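Emp47p (form2) (Saccharomyces cerevisiae, PDB 2A6Z) is a lectin-type cargo receptor of the early secretory pathway that is involved in glycoprotein secretion and is needed for Emp46p to leave the endoplasmic reticulum. Local coordinates at residues 68-73 and 152-157. Numbering follows the deposited sequence.
Sequences TFRSVG and DSSVPS
Arg70 reaches across to the bend at Ser154 and Val155, where its NH1 donates to Ser154 O (2.9 Å). The carbonyl lies at the edge of the guanidinium, almost exactly in its plane, and receives the N-H on a lone pair, with a C=O...N angle of 117°. Beyond CG, which sits between the backbone N and the carbonyl carbon (chi1 67°), the arginine chain is extended, so that CD also passes close to the same oxygen. Val72 CG1 lies against one face of the guanidinium, toward its rim, and also touches Ser154 CA at 3.7 Å. NE, at the root of the guanidinium, forms a salt bridge with Glu212 of the adjoining strand 210-220, so polar partners hold the flat group at two of its edges. Thr68 points to the same face of the sheet, its CG2 running alongside the Pro156 ring and meeting CB at 3.7 Å.

The two strands are antiparallel neighbours in one sheet of the lectin beta sandwich, a concanavalin-like fold. Phe69 and Ser157 form a hydrogen-bonded pair, Phe69 N to Ser157 O (3.0 Å) and Ser157 N to Phe69 O (2.8 Å). On the face carrying these two residues, Ser157 CB packs on Phe69 CE2 at 3.8 Å, while the phenyl ring makes an edge-to-face contact with Phe84 of the opposing sheet.

Toward Ser153 the pairing loosens: Ser153 N still donates to Ser71 O (3.2 Å), but the return link is made by a water that bridges Ser71 N and Ser153 O. A second water joins Ser71 OG, also hydrogen-bonded to Glu209, to Asp152 N. An ST turn at Ser153 leads into the bend, its OG accepting from Val155 N at 3.2 Å. A third water links Gly73 N to Asp152 OD2.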
# COMPACT_ATOMS: atom_id res chain seq x y z
N THR A 68 -6.24 -4.78 3.92
CA THR A 68 -6.20 -5.46 5.21
C THR A 68 -4.83 -6.22 5.27
O THR A 68 -4.60 -7.12 4.46
CB THR A 68 -7.37 -6.45 5.34
OG1 THR A 68 -8.60 -5.76 5.20
CG2 THR A 68 -7.36 -7.10 6.71
N PHE A 69 -4.00 -5.81 6.23
CA PHE A 69 -2.61 -6.31 6.25
C PHE A 69 -2.16 -6.49 7.68
O PHE A 69 -2.76 -5.94 8.61
CB PHE A 69 -1.65 -5.41 5.48
CG PHE A 69 -1.16 -4.24 6.33
CD1 PHE A 69 0.12 -4.26 6.89
CD2 PHE A 69 -1.98 -3.14 6.60
CE1 PHE A 69 0.56 -3.24 7.70
CE2 PHE A 69 -1.53 -2.12 7.40
CZ PHE A 69 -0.26 -2.15 7.95
N ARG A 70 -1.05 -7.18 7.86
CA ARG A 70 -0.44 -7.24 9.18
C ARG A 70 1.08 -7.38 9.01
O ARG A 70 1.59 -7.68 7.95
CB ARG A 70 -0.99 -8.37 10.07
CG ARG A 70 -0.61 -9.78 9.55
CD ARG A 70 -1.24 -10.81 10.47
NE ARG A 70 -0.75 -12.14 10.01
CZ ARG A 70 -1.08 -13.26 10.60
NH1 ARG A 70 -1.89 -13.25 11.64
NH2 ARG A 70 -0.57 -14.39 10.13
N SER A 71 1.74 -7.12 10.16
CA SER A 71 3.16 -7.44 10.32
C SER A 71 3.29 -8.33 11.54
O SER A 71 2.83 -7.97 12.64
CB SER A 71 3.97 -6.14 10.56
OG SER A 71 5.28 -6.56 10.94
N VAL A 72 3.95 -9.49 11.32
CA VAL A 72 4.18 -10.42 12.43
C VAL A 72 5.66 -10.83 12.43
O VAL A 72 6.35 -10.76 11.42
CB VAL A 72 3.27 -11.68 12.37
CG1 VAL A 72 1.82 -11.26 12.64
CG2 VAL A 72 3.40 -12.38 11.04
N GLY A 73 6.09 -11.29 13.61
CA GLY A 73 7.38 -11.97 13.72
C GLY A 73 8.54 -11.13 14.17
O GLY A 73 9.62 -11.73 14.39
N ASP A 152 4.27 -6.74 15.08
CA ASP A 152 4.12 -7.78 16.09
C ASP A 152 2.68 -7.87 16.58
O ASP A 152 2.41 -8.05 17.78
CB ASP A 152 5.13 -7.52 17.23
CG ASP A 152 5.28 -8.67 18.19
OD1 ASP A 152 5.56 -8.38 19.39
OD2 ASP A 152 5.14 -9.85 17.81
N SER A 153 1.74 -7.82 15.65
CA SER A 153 0.33 -8.14 15.98
C SER A 153 -0.24 -8.99 14.87
O SER A 153 -0.19 -8.65 13.70
CB SER A 153 -0.54 -6.90 16.15
OG SER A 153 -1.89 -7.28 16.37
N SER A 154 -0.85 -10.12 15.30
CA SER A 154 -1.49 -11.02 14.37
C SER A 154 -2.86 -10.56 13.93
O SER A 154 -3.42 -11.16 13.01
CB SER A 154 -1.62 -12.41 15.09
OG SER A 154 -0.33 -13.00 15.19
N VAL A 155 -3.39 -9.49 14.54
CA VAL A 155 -4.70 -8.95 14.20
C VAL A 155 -4.49 -7.90 13.13
O VAL A 155 -3.71 -6.93 13.35
CB VAL A 155 -5.31 -8.30 15.43
CG1 VAL A 155 -6.69 -7.66 15.09
CG2 VAL A 155 -5.50 -9.24 16.62
N PRO A 156 -5.03 -8.06 11.94
CA PRO A 156 -4.66 -7.19 10.83
C PRO A 156 -5.29 -5.81 10.94
O PRO A 156 -6.38 -5.65 11.50
CB PRO A 156 -5.24 -7.94 9.61
CG PRO A 156 -6.50 -8.57 10.15
CD PRO A 156 -6.05 -9.08 11.52
N SER A 157 -4.58 -4.82 10.43
CA SER A 157 -5.06 -3.44 10.33
C SER A 157 -5.75 -3.25 9.02
O SER A 157 -5.44 -3.91 8.03
CB SER A 157 -3.87 -2.49 10.42
OG SER A 157 -3.16 -2.57 11.63
O HOH W 1 0.21 -6.19 12.44
O HOH W 2 6.10 -7.87 13.21
O HOH W 3 4.24 -11.28 15.82